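Local coordinates for protein molinate hydrolase (Gulosibacter molinativorax, PDB 4UB9) that hydrolyses the thiocarbamate herbicide molinate and is a zinc-binding member of the amidohydrolase family, probably acting on a carbon-nitrogen bond, at residues H246-L250 / L251-A255; I333-Q336 / A337-S341; H344-A347 / D348-G351; R352-H355 / E356-V359; E383-S386 / Q387-H391. All coordinates share one frame; numbering follows the deposited sequence.

Contact 1. Residues H246-L250 / L251-A255; sequences HLVGL and LGFRA
Between Leu247 and Gly252 the chain makes one short helical turn, closed by two successive backbone bonds: Leu251 N donates to Leu247 O at 2.8 Å in a nearly straight line, and Gly252 N reaches Val248 O at 2.7 Å, but more bent and with the donor lifted out of the carbonyl plane. Leu247 is the N-cap. Gly252 leaves helical geometry with a positive phi of 87°, a region glycine enters readily because it has no CB, and the chain turns off there. Beyond this bend the ring of Phe253 swings back against the helix: Val248 CB lies over one face, nearer the rim than the centre, 3.8 Å from Phe253 CE2. This is a CH-pi contact, with Val248 CB 18° off the ring normal. CG1 of Val248 leans toward Phe253 CD2 at the same distance of 3.8 Å, while CG2 lies 4.1 Å from both Phe253 CE2 and CZ. The backbone adds Val248 CA to Gly252 O, a CA-H...O contact of 3.3 Å. On another side of the turn Leu247 and Leu251 run side by side, their CD1 methyls 3.8 Å apart; both carry CG anti to the carbonyl carbon, a shared setting that points the two chains the same way. Leu247, Leu250 and Leu251 also pack on the second subunit, where Leu250 meets its own counterpart. The chemistry is thus two-sided: a branched aliphatic group held on an aromatic face, its side chain about 7 Å from the bound zinc ion, and leucines given to the subunit interface.

Contact 2. Residues I333-Q336 / A337-S341; sequences IAQQ and AWMDS
Gln336 and Asp340, one helical turn apart, are brought together by different chi1 settings: CG of Gln336 stands trans to its own N (-173°) and the chain then folds at chi2, whereas CG of Asp340 lies beside its N (-66°). The aliphatic stem of Gln336 thereby passes the carboxylate, with Gln336 CG 3.7 Å from Asp340 OD2, and the amide and carboxylate planes are turned 59° against each other. Gln335 has a similar bend and lies alongside Trp338, its amide inclined to the indole. The extended chain of Met339 crosses obliquely beside that same amide, and Met339 CG sits 3.6 Å from Gln335 O. Trp338 CB packs on the backbone, 3.4 Å from Gln335 O.

Beneath these side chains runs regular alpha-helix, residues 333-341 of the amidohydrolase domain. Its i to i+4 ladder includes Ala337 N to Ile333 O at 2.9 Å, Met339 N to Gln335 O at 3.0 Å and Asp340 N to Gln336 O at 2.9 Å, while Trp338 N donates to Ala334 O. At the next residue the hydroxyl of Ser341 bends back, and its OG donates to Trp338 O at 2.6 Å, giving that carbonyl a side-chain partner.

Asp340 has its strongest polar partner in Arg352, which forms a salt bridge to OD1, and Met339 also packs on Trp395. Chemically the helix is divided: one flank sets a glutamine side chain beside a carboxylate that is ion-paired with Arg352, which probably helps to keep it charged, and the next gathers thioether, indole and a second amide.

Contact 3. Residues H344-A347 / D348-G351; sequences HPFA and DFSG
Phe346 and Phe349, three residues apart, meet obliquely through one carbon of each ring, Phe346 CD2 and Phe349 CD2, 4.2 Å apart, an approach short of a stack. A chi1 of -165° directs the ring of Phe349, with CG opposite its N; the backbone itself sets Phe349 CB 3.1 Å from Phe346 O.

One backbone hydrogen bond ties the same two residues: Phe349 N donates to Phe346 O at 3.1 Å, but arrives from well above the carbonyl plane. A second, weak one runs from Gly351 N to Ala347 O. Just before, a type I beta turn runs from His344 to Ala347, and inside it Phe346 N donates to His344 ND1 at 3.0 Å. The turn delivers the chain into the short, loosely bonded helix 347-350 of this TIM-barrel-family hydrolase, within about 6 Å of the bound zinc ion at the side chain of Phe349.

One water links three backbone groups: it donates to Phe346 O at 2.7 Å and, weakly, to Ala347 O, and accepts from Ser350 N at 2.7 Å.

The polar side chains are satisfied by neighbours in the fold: Asp348 forms salt bridges with Arg254 and Arg352, and Ser350 OG bonds to Gln329 O.

Contact 4. Residues R352-H355 / E356-V359; sequences RVHH and ENDV
Val353 and Asn357 lie one turn apart, their side chains crossing, in the first turns of helix 353-363, an alpha-helix of the amidohydrolase domain that starts right after its N-cap, Arg352. Backbone bonds come first. Glu356 N to Arg352 O (3.2 Å) and Val359 N to His355 O (3.0 Å) both lie in the carbonyl plane, Asn357 N to Val353 O (2.9 Å) is somewhat tilted, and Asp358 N meets His354 O from above that plane. At the N-terminus His355 N also makes a weak bond to Arg352 O.

Among flat groups, the imidazole of His354 and the amide of Asn357 lie side by side and nearly parallel, planes 17° apart, with His354 CD2 4.0 Å from Asn357 ND2. Each is fixed by outside bonds: His354 ND1 to Phe349 O and NE2 to Gln308 N, Asn357 ND2 to Thr304 O and OD1 to Ile311 N. Every polar atom of both side chains thus has a partner, which sets how the two planes are turned.

Looser van der Waals contacts follow. In Val353, CG1 stands anti to the backbone N (chi1 173°) and CG2 anti to the carbonyl carbon, which sends the methyls to Asn357 OD1 and Glu356 OE1 respectively, each pair 4.2 Å apart. Asp358 folds back over the turn before it, while its OD1 hydrogen-bonds Thr304 OG1.

The remaining interaction is CH-pi. His355, whose ND1 bonds to Lys411 NZ, presents one ring face to Val359; CG2 sits above it, displaced toward the rim, 24° off the normal and 3.9 Å from His355 NE2.

Contact 5. Residues E383-S386 / Q387-H391; sequences EDMS and QGELH
Gln387 opens the short helix 387-390 directly behind its N-cap, Ser386, and Gly388 continues the first turn. Glu389 is where the cap acts: its N donates to Ser386 OG at 3.3 Å, the capping bond, and makes a weak second bond to Ser386 O. Ser386 OG is placed for this by a chi1 of 67°, which sets it between its own N and carbonyl carbon.

The side chain of Glu389 extends across Met385 at about a right angle. Its carboxylate lies along the thioether chain, with Glu389 CD 3.5 Å from Met385 CG and Glu389 OE2 3.4 Å from Met385 CE; Glu389 also packs on Trp338. Leu390 completes the turn through Leu390 N to Ser386 O at 3.1 Å, and Leu390 CD2 rests against Met385 SD at 3.8 Å. Joining the residue before the cap to the fourth after it, this pair has the form of a hydrophobic staple. At His391 the chain leaves helical geometry, its N still bonded to Gln387 O.

Nearby, Asp384 hydrogen-bonds Thr199 and Arg198 of the third subunit. Chemically, a hydroxyl serves an amide N-H that has only a weak bond to the backbone carbonyl, and Met385 lays its thioether chain against Glu389 and Leu390 at the start of the helix.

Contact 3 joins most of the set. It reaches contact 1 through the salt bridge Arg254 NH1 to Asp348 OD2 (2.5 Å) and through Phe253, whose CE2 lies 3.8 Å from Phe349 CA. Contact 2 leads into it along the chain, their centres about 9 Å apart, and Met339 O probably accepts from His344 N. Contact 4 follows on, its Arg352 bridging contacts 2 and 3. Contact 5 packs against contact 2, with Glu389 CB 3.4 Å from Trp338 CH2. Contacts 1 and 3 lie nearest the zinc ligands His282 and His302: the side chain of Phe349 is about 5 Å from that of His302, whereas contacts 2 and 5 lie away from the metal site.

Contact 1. Residues H246-L250 / L251-A255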
loop_
_atom_site.group_PDB
_atom_site.type_symbol
_atom_site.label_atom_id
_atom_site.label_comp_id
_atom_site.label_asym_id
_atom_site.label_seq_id
_atom_site.Cartn_x
_atom_site.Cartn_y
_atom_site.Cartn_z
ATOM N N HIS A 246 13.251 13.470 9.656
ATOM C CA HIS A 246 13.829 12.732 8.550
ATOM C C HIS A 246 12.730 11.978 7.805
ATOM O O HIS A 246 12.895 10.828 7.437
ATOM C CB HIS A 246 14.860 11.763 9.092
ATOM C CG HIS A 246 15.740 11.157 8.051
ATOM N ND1 HIS A 246 15.354 10.087 7.283
ATOM C CD2 HIS A 246 17.012 11.444 7.682
ATOM C CE1 HIS A 246 16.327 9.769 6.452
ATOM N NE2 HIS A 246 17.351 10.560 6.690
ATOM N N LEU A 247 11.616 12.665 7.576
ATOM C CA LEU A 247 10.433 12.096 6.951
ATOM C C LEU A 247 10.230 12.529 5.488
ATOM O O LEU A 247 9.094 12.508 4.960
ATOM C CB LEU A 247 9.198 12.522 7.748
ATOM C CG LEU A 247 9.126 12.071 9.190
ATOM C CD1 LEU A 247 7.849 12.607 9.809
ATOM C CD2 LEU A 247 9.145 10.538 9.327
ATOM N N VAL A 248 11.307 12.928 4.835
ATOM C CA VAL A 248 11.213 13.445 3.467
ATOM C C VAL A 248 10.632 12.415 2.512
ATOM O O VAL A 248 9.807 12.710 1.667
ATOM C CB VAL A 248 12.566 13.962 2.968
ATOM C CG1 VAL A 248 12.964 15.174 3.801
ATOM C CG2 VAL A 248 13.688 12.892 3.058
ATOM N N GLY A 249 11.011 11.180 2.734
ATOM C CA GLY A 249 10.471 10.050 1.979
ATOM C C GLY A 249 8.982 9.867 2.117
ATOM O O GLY A 249 8.302 9.585 1.137
ATOM N N LEU A 250 8.469 9.970 3.340
ATOM C CA LEU A 250 7.050 9.781 3.578
ATOM C C LEU A 250 6.219 10.966 3.220
ATOM O O LEU A 250 5.158 10.826 2.697
ATOM C CB LEU A 250 6.778 9.543 5.042
ATOM C CG LEU A 250 6.371 8.160 5.451
ATOM C CD1 LEU A 250 6.023 8.233 6.930
ATOM C CD2 LEU A 250 5.215 7.626 4.652
ATOM N N LEU A 251 6.705 12.148 3.563
ATOM C CA LEU A 251 5.919 13.359 3.473
ATOM C C LEU A 251 6.380 14.393 2.452
ATOM O O LEU A 251 5.718 15.407 2.253
ATOM C CB LEU A 251 5.907 14.063 4.854
ATOM C CG LEU A 251 5.252 13.237 5.953
ATOM C CD1 LEU A 251 5.398 13.966 7.275
ATOM C CD2 LEU A 251 3.790 13.002 5.633
ATOM N N GLY A 252 7.505 14.146 1.819
ATOM C CA GLY A 252 8.046 15.110 0.847
ATOM C C GLY A 252 8.918 16.131 1.566
ATOM O O GLY A 252 9.200 15.981 2.753
ATOM N N PHE A 253 9.343 17.148 0.835
ATOM C CA PHE A 253 10.412 18.039 1.286
ATOM C C PHE A 253 9.858 19.339 1.913
ATOM O O PHE A 253 10.621 20.176 2.332
ATOM C CB PHE A 253 11.441 18.304 0.125
ATOM C CG PHE A 253 12.338 17.129 -0.161
ATOM C CD1 PHE A 253 11.924 16.102 -1.006
ATOM C CD2 PHE A 253 13.589 16.997 0.477
ATOM C CE1 PHE A 253 12.723 14.961 -1.188
ATOM C CE2 PHE A 253 14.409 15.868 0.277
ATOM C CZ PHE A 253 13.970 14.840 -0.553
ATOM N N ARG A 254 8.543 19.477 1.982
ATOM C CA ARG A 254 7.912 20.758 2.272
ATOM C C ARG A 254 7.032 20.740 3.502
ATOM O O ARG A 254 6.124 21.536 3.636
ATOM C CB ARG A 254 7.070 21.185 1.059
ATOM C CG ARG A 254 7.915 21.684 -0.120
ATOM C CD ARG A 254 7.697 20.940 -1.447
ATOM N NE ARG A 254 7.362 21.882 -2.509
ATOM C CZ ARG A 254 7.951 21.985 -3.695
ATOM N NH1 ARG A 254 8.923 21.176 -4.071
ATOM N NH2 ARG A 254 7.533 22.891 -4.544
ATOM N N ALA A 255 7.290 19.821 4.410
ATOM C CA ALA A 255 6.492 19.743 5.659
ATOM C C ALA A 255 7.375 19.339 6.851
ATOM O O ALA A 255 7.139 18.326 7.474
ATOM C CB ALA A 255 5.369 18.740 5.497
#

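Contact 2. Residues I333-Q336 / A337-S341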
loop_
_atom_site.group_PDB
_atom_site.type_symbol
_atom_site.label_atom_id
_atom_site.label_comp_id
_atom_site.label_asym_id
_atom_site.label_seq_id
_atom_site.Cartn_x
_atom_site.Cartn_y
_atom_site.Cartn_z
ATOM N N ILE A 333 24.108 19.846 -13.208
ATOM C CA ILE A 333 23.053 20.268 -14.160
ATOM C C ILE A 333 22.364 19.087 -14.835
ATOM O O ILE A 333 21.153 19.022 -14.913
ATOM C CB ILE A 333 23.663 21.183 -15.244
ATOM C CG1 ILE A 333 23.991 22.548 -14.608
ATOM C CG2 ILE A 333 22.709 21.354 -16.430
ATOM C CD1 ILE A 333 25.016 23.359 -15.380
ATOM N N ALA A 334 23.182 18.136 -15.281
ATOM C CA ALA A 334 22.701 16.980 -16.023
ATOM C C ALA A 334 21.906 16.011 -15.146
ATOM O O ALA A 334 20.814 15.567 -15.495
ATOM C CB ALA A 334 23.856 16.247 -16.660
ATOM N N GLN A 335 22.459 15.709 -13.974
ATOM C CA GLN A 335 21.776 14.826 -13.006
ATOM C C GLN A 335 20.419 15.397 -12.613
ATOM O O GLN A 335 19.398 14.711 -12.634
ATOM C CB GLN A 335 22.668 14.573 -11.787
ATOM C CG GLN A 335 21.981 13.868 -10.641
ATOM C CD GLN A 335 21.508 12.450 -10.966
ATOM O OE1 GLN A 335 22.117 11.697 -11.761
ATOM N NE2 GLN A 335 20.438 12.057 -10.302
ATOM N N GLN A 336 20.403 16.675 -12.314
ATOM C CA GLN A 336 19.160 17.328 -11.897
ATOM C C GLN A 336 18.172 17.373 -13.017
ATOM O O GLN A 336 16.957 17.317 -12.804
ATOM C CB GLN A 336 19.414 18.787 -11.399
ATOM C CG GLN A 336 18.163 19.452 -10.780
ATOM C CD GLN A 336 17.551 18.698 -9.557
ATOM O OE1 GLN A 336 16.324 18.569 -9.419
ATOM N NE2 GLN A 336 18.404 18.221 -8.681
ATOM N N ALA A 337 18.681 17.613 -14.213
ATOM C CA ALA A 337 17.788 17.627 -15.391
ATOM C C ALA A 337 17.174 16.235 -15.607
ATOM O O ALA A 337 16.022 16.115 -16.011
ATOM C CB ALA A 337 18.548 18.053 -16.632
ATOM N N TRP A 338 17.967 15.190 -15.367
ATOM C CA TRP A 338 17.432 13.872 -15.464
ATOM C C TRP A 338 16.287 13.671 -14.427
ATOM O O TRP A 338 15.185 13.216 -14.748
ATOM C CB TRP A 338 18.532 12.830 -15.304
ATOM C CG TRP A 338 17.892 11.483 -15.210
ATOM C CD1 TRP A 338 17.396 10.753 -16.236
ATOM C CD2 TRP A 338 17.578 10.772 -14.014
ATOM N NE1 TRP A 338 16.815 9.623 -15.760
ATOM C CE2 TRP A 338 16.903 9.611 -14.395
ATOM C CE3 TRP A 338 17.801 11.007 -12.659
ATOM C CZ2 TRP A 338 16.448 8.669 -13.477
ATOM C CZ3 TRP A 338 17.361 10.084 -11.744
ATOM C CH2 TRP A 338 16.677 8.919 -12.154
ATOM N N MET A 339 16.578 14.045 -13.193
ATOM C CA MET A 339 15.641 13.922 -12.097
ATOM C C MET A 339 14.375 14.634 -12.394
ATOM O O MET A 339 13.274 14.082 -12.224
ATOM C CB MET A 339 16.197 14.511 -10.813
ATOM C CG MET A 339 17.088 13.600 -10.047
ATOM S SD MET A 339 17.834 14.512 -8.677
ATOM C CE MET A 339 18.370 13.172 -7.641
ATOM N N ASP A 340 14.506 15.859 -12.859
ATOM C CA ASP A 340 13.300 16.649 -13.227
ATOM C C ASP A 340 12.528 15.998 -14.394
ATOM O O ASP A 340 11.316 15.995 -14.420
ATOM C CB ASP A 340 13.656 18.115 -13.545
ATOM C CG ASP A 340 14.171 18.869 -12.313
ATOM O OD1 ASP A 340 13.892 18.444 -11.159
ATOM O OD2 ASP A 340 14.843 19.899 -12.451
ATOM N N SER A 341 13.248 15.400 -15.321
ATOM C CA SER A 341 12.606 14.829 -16.501
ATOM C C SER A 341 11.751 13.620 -16.143
ATOM O O SER A 341 10.808 13.326 -16.840
ATOM C CB SER A 341 13.642 14.415 -17.548
ATOM O OG SER A 341 14.242 13.175 -17.194
#

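Contact 3. Residues H344-A347 / D348-G351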
loop_
_atom_site.group_PDB
_atom_site.type_symbol
_atom_site.label_atom_id
_atom_site.label_comp_id
_atom_site.label_asym_id
_atom_site.label_seq_id
_atom_site.Cartn_x
_atom_site.Cartn_y
_atom_site.Cartn_z
ATOM N N HIS A 344 11.326 12.568 -10.487
ATOM C CA HIS A 344 11.879 11.786 -9.422
ATOM C C HIS A 344 11.491 12.341 -8.036
ATOM O O HIS A 344 11.484 13.558 -7.809
ATOM C CB HIS A 344 13.389 11.784 -9.550
ATOM C CG HIS A 344 14.056 10.701 -8.785
ATOM N ND1 HIS A 344 14.340 10.813 -7.443
ATOM C CD2 HIS A 344 14.456 9.468 -9.159
ATOM C CE1 HIS A 344 14.895 9.694 -7.021
ATOM N NE2 HIS A 344 14.983 8.863 -8.046
ATOM N N PRO A 345 11.169 11.454 -7.086
ATOM C CA PRO A 345 10.758 11.938 -5.761
ATOM C C PRO A 345 11.826 12.746 -4.990
ATOM O O PRO A 345 11.483 13.563 -4.155
ATOM C CB PRO A 345 10.369 10.648 -5.004
ATOM C CG PRO A 345 10.961 9.541 -5.780
ATOM C CD PRO A 345 11.054 9.999 -7.206
ATOM N N PHE A 346 13.091 12.507 -5.281
ATOM C CA PHE A 346 14.186 13.261 -4.688
ATOM C C PHE A 346 14.689 14.435 -5.520
ATOM O O PHE A 346 15.760 14.968 -5.282
ATOM C CB PHE A 346 15.349 12.336 -4.404
ATOM C CG PHE A 346 15.156 11.447 -3.216
ATOM C CD1 PHE A 346 13.908 11.301 -2.596
ATOM C CD2 PHE A 346 16.229 10.696 -2.746
ATOM C CE1 PHE A 346 13.739 10.445 -1.509
ATOM C CE2 PHE A 346 16.070 9.835 -1.673
ATOM C CZ PHE A 346 14.822 9.711 -1.051
ATOM N N ALA A 347 13.891 14.885 -6.464
ATOM C CA ALA A 347 14.263 16.049 -7.270
ATOM C C ALA A 347 14.385 17.317 -6.435
ATOM O O ALA A 347 15.222 18.179 -6.712
ATOM C CB ALA A 347 13.234 16.279 -8.354
ATOM N N ASP A 348 13.556 17.386 -5.403
ATOM C CA ASP A 348 13.574 18.458 -4.404
ATOM C C ASP A 348 14.760 18.478 -3.441
ATOM O O ASP A 348 14.924 19.438 -2.694
ATOM C CB ASP A 348 12.322 18.381 -3.539
ATOM C CG ASP A 348 11.165 19.132 -4.130
ATOM O OD1 ASP A 348 11.346 19.775 -5.187
ATOM O OD2 ASP A 348 10.067 19.065 -3.527
ATOM N N PHE A 349 15.525 17.404 -3.426
ATOM C CA PHE A 349 16.643 17.241 -2.502
ATOM C C PHE A 349 17.653 18.353 -2.757
ATOM O O PHE A 349 17.976 19.111 -1.848
ATOM C CB PHE A 349 17.224 15.858 -2.721
ATOM C CG PHE A 349 18.137 15.352 -1.649
ATOM C CD1 PHE A 349 19.370 15.957 -1.396
ATOM C CD2 PHE A 349 17.832 14.154 -0.980
ATOM C CE1 PHE A 349 20.251 15.425 -0.443
ATOM C CE2 PHE A 349 18.697 13.619 -0.020
ATOM C CZ PHE A 349 19.910 14.255 0.257
ATOM N N SER A 350 18.077 18.512 -4.005
ATOM C CA SER A 350 19.078 19.536 -4.406
ATOM C C SER A 350 18.679 20.462 -5.533
ATOM O O SER A 350 19.423 21.375 -5.886
ATOM C CB SER A 350 20.339 18.855 -4.841
ATOM O OG SER A 350 20.744 17.917 -3.848
ATOM N N GLY A 351 17.475 20.262 -6.042
ATOM C CA GLY A 351 16.981 21.059 -7.122
ATOM C C GLY A 351 16.176 22.260 -6.714
ATOM O O GLY A 351 15.993 22.570 -5.511
HETATM O O HOH W 1 17.517 16.869 -6.125
#

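Contact 4. Residues R352-H355 / E356-V359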
loop_
_atom_site.group_PDB
_atom_site.type_symbol
_atom_site.label_atom_id
_atom_site.label_comp_id
_atom_site.label_asym_id
_atom_site.label_seq_id
_atom_site.Cartn_x
_atom_site.Cartn_y
_atom_site.Cartn_z
ATOM N N ARG A 352 15.701 22.958 -7.753
ATOM C CA ARG A 352 14.864 24.173 -7.641
ATOM C C ARG A 352 15.484 25.167 -6.611
ATOM O O ARG A 352 16.633 25.557 -6.742
ATOM C CB ARG A 352 13.383 23.833 -7.316
ATOM C CG ARG A 352 12.645 22.946 -8.310
ATOM C CD ARG A 352 12.999 21.471 -8.086
ATOM N NE ARG A 352 12.482 20.560 -9.109
ATOM C CZ ARG A 352 11.554 19.616 -8.903
ATOM N NH1 ARG A 352 11.029 19.414 -7.699
ATOM N NH2 ARG A 352 11.156 18.848 -9.923
ATOM N N VAL A 353 14.730 25.507 -5.568
ATOM C CA VAL A 353 15.159 26.486 -4.577
ATOM C C VAL A 353 16.411 26.091 -3.835
ATOM O O VAL A 353 17.211 26.943 -3.473
ATOM C CB VAL A 353 14.019 26.792 -3.589
ATOM C CG1 VAL A 353 14.505 27.679 -2.456
ATOM C CG2 VAL A 353 12.852 27.457 -4.336
ATOM N N HIS A 354 16.640 24.800 -3.662
ATOM C CA HIS A 354 17.866 24.381 -2.984
ATOM C C HIS A 354 19.095 24.568 -3.836
ATOM O O HIS A 354 20.222 24.740 -3.326
ATOM C CB HIS A 354 17.796 22.932 -2.524
ATOM C CG HIS A 354 16.697 22.684 -1.555
ATOM N ND1 HIS A 354 16.310 21.419 -1.186
ATOM C CD2 HIS A 354 15.823 23.530 -0.958
ATOM C CE1 HIS A 354 15.282 21.497 -0.361
ATOM N NE2 HIS A 354 14.964 22.767 -0.218
ATOM N N HIS A 355 18.882 24.498 -5.138
ATOM C CA HIS A 355 19.948 24.782 -6.099
ATOM C C HIS A 355 20.311 26.262 -5.973
ATOM O O HIS A 355 21.491 26.605 -5.904
ATOM C CB HIS A 355 19.499 24.417 -7.536
ATOM C CG HIS A 355 20.284 25.086 -8.620
ATOM N ND1 HIS A 355 21.504 24.600 -9.073
ATOM C CD2 HIS A 355 20.050 26.216 -9.315
ATOM C CE1 HIS A 355 21.980 25.401 -10.007
ATOM N NE2 HIS A 355 21.119 26.389 -10.171
ATOM N N GLU A 356 19.301 27.112 -5.985
ATOM C CA GLU A 356 19.499 28.572 -5.838
ATOM C C GLU A 356 20.136 28.959 -4.525
ATOM O O GLU A 356 20.905 29.907 -4.460
ATOM C CB GLU A 356 18.182 29.307 -5.983
ATOM C CG GLU A 356 17.662 29.291 -7.420
ATOM C CD GLU A 356 16.144 29.470 -7.516
ATOM O OE1 GLU A 356 15.502 29.846 -6.521
ATOM O OE2 GLU A 356 15.584 29.223 -8.604
ATOM N N ASN A 357 19.820 28.214 -3.477
ATOM C CA ASN A 357 20.484 28.401 -2.175
ATOM C C ASN A 357 21.959 28.114 -2.313
ATOM O O ASN A 357 22.786 28.869 -1.841
ATOM C CB ASN A 357 19.934 27.448 -1.120
ATOM C CG ASN A 357 18.533 27.825 -0.624
ATOM O OD1 ASN A 357 18.094 28.972 -0.717
ATOM N ND2 ASN A 357 17.867 26.854 -0.014
ATOM N N ASP A 358 22.267 27.001 -2.971
ATOM C CA ASP A 358 23.657 26.598 -3.185
ATOM C C ASP A 358 24.409 27.731 -3.893
ATOM O O ASP A 358 25.528 28.088 -3.525
ATOM C CB ASP A 358 23.745 25.308 -4.003
ATOM C CG ASP A 358 23.404 24.050 -3.195
ATOM O OD1 ASP A 358 23.466 24.095 -1.944
ATOM O OD2 ASP A 358 23.092 22.999 -3.827
ATOM N N VAL A 359 23.780 28.287 -4.924
ATOM C CA VAL A 359 24.402 29.325 -5.722
ATOM C C VAL A 359 24.718 30.558 -4.877
ATOM O O VAL A 359 25.811 31.120 -4.962
ATOM C CB VAL A 359 23.488 29.750 -6.895
ATOM C CG1 VAL A 359 24.010 31.042 -7.546
ATOM C CG2 VAL A 359 23.419 28.672 -7.951
#

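Contact 5. Residues E383-S386 / Q387-H391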
loop_
_atom_site.group_PDB
_atom_site.type_symbol
_atom_site.label_atom_id
_atom_site.label_comp_id
_atom_site.label_asym_id
_atom_site.label_seq_id
_atom_site.Cartn_x
_atom_site.Cartn_y
_atom_site.Cartn_z
ATOM N N GLU A 383 22.078 -1.927 -10.887
ATOM C CA GLU A 383 21.682 -2.618 -12.098
ATOM C C GLU A 383 20.269 -2.197 -12.566
ATOM O O GLU A 383 19.961 -2.279 -13.721
ATOM C CB GLU A 383 21.753 -4.136 -11.849
ATOM C CG GLU A 383 21.650 -4.984 -13.090
ATOM C CD GLU A 383 22.856 -4.795 -14.029
ATOM O OE1 GLU A 383 23.995 -4.592 -13.552
ATOM O OE2 GLU A 383 22.636 -4.774 -15.259
ATOM N N ASP A 384 19.409 -1.788 -11.641
ATOM C CA ASP A 384 18.058 -1.307 -11.987
ATOM C C ASP A 384 18.054 0.035 -12.687
ATOM O O ASP A 384 17.046 0.415 -13.269
ATOM C CB ASP A 384 17.177 -1.093 -10.733
ATOM C CG ASP A 384 16.657 -2.393 -10.098
ATOM O OD1 ASP A 384 17.035 -3.512 -10.511
ATOM O OD2 ASP A 384 15.850 -2.264 -9.141
ATOM N N MET A 385 19.131 0.785 -12.559
ATOM C CA MET A 385 19.093 2.201 -12.909
ATOM C C MET A 385 19.363 2.450 -14.377
ATOM O O MET A 385 20.204 1.790 -14.974
ATOM C CB MET A 385 20.152 2.960 -12.112
ATOM C CG MET A 385 19.905 2.936 -10.627
ATOM S SD MET A 385 21.258 3.680 -9.722
ATOM C CE MET A 385 20.465 3.739 -8.099
ATOM N N SER A 386 18.674 3.441 -14.920
ATOM C CA SER A 386 18.935 3.960 -16.273
ATOM C C SER A 386 20.273 4.693 -16.341
ATOM O O SER A 386 20.891 4.985 -15.316
ATOM C CB SER A 386 17.825 4.920 -16.717
ATOM O OG SER A 386 17.824 6.105 -15.923
ATOM N N GLN A 387 20.719 4.949 -17.562
ATOM C CA GLN A 387 21.936 5.763 -17.842
ATOM C C GLN A 387 21.861 7.111 -17.182
ATOM O O GLN A 387 22.826 7.547 -16.581
ATOM C CB GLN A 387 22.121 6.048 -19.337
ATOM C CG GLN A 387 22.858 4.965 -20.079
ATOM C CD GLN A 387 24.037 4.442 -19.273
ATOM O OE1 GLN A 387 25.026 5.146 -19.078
ATOM N NE2 GLN A 387 23.922 3.207 -18.773
ATOM N N GLY A 388 20.704 7.744 -17.309
ATOM C CA GLY A 388 20.466 9.077 -16.751
ATOM C C GLY A 388 20.577 9.128 -15.232
ATOM O O GLY A 388 21.127 10.062 -14.661
ATOM N N GLU A 389 20.088 8.078 -14.583
ATOM C CA GLU A 389 20.147 7.987 -13.132
ATOM C C GLU A 389 21.570 7.816 -12.680
ATOM O O GLU A 389 21.969 8.379 -11.652
ATOM C CB GLU A 389 19.294 6.838 -12.589
ATOM C CG GLU A 389 19.244 6.794 -11.050
ATOM C CD GLU A 389 18.103 5.949 -10.466
ATOM O OE1 GLU A 389 17.295 5.378 -11.219
ATOM O OE2 GLU A 389 18.024 5.850 -9.240
ATOM N N LEU A 390 22.312 6.984 -13.399
ATOM C CA LEU A 390 23.683 6.686 -13.002
ATOM C C LEU A 390 24.626 7.802 -13.301
ATOM O O LEU A 390 25.638 7.957 -12.635
ATOM C CB LEU A 390 24.216 5.481 -13.725
ATOM C CG LEU A 390 23.705 4.150 -13.185
ATOM C CD1 LEU A 390 23.956 3.048 -14.228
ATOM C CD2 LEU A 390 24.368 3.814 -11.860
ATOM N N HIS A 391 24.319 8.555 -14.337
ATOM C CA HIS A 391 25.224 9.590 -14.824
ATOM C C HIS A 391 25.302 10.755 -13.832
ATOM O O HIS A 391 24.335 11.492 -13.634
ATOM C CB HIS A 391 24.777 10.104 -16.200
ATOM C CG HIS A 391 25.659 11.169 -16.762
ATOM N ND1 HIS A 391 26.974 10.941 -17.113
ATOM C CD2 HIS A 391 25.412 12.470 -17.057
ATOM C CE1 HIS A 391 27.516 12.061 -17.555
ATOM N NE2 HIS A 391 26.583 12.997 -17.549
#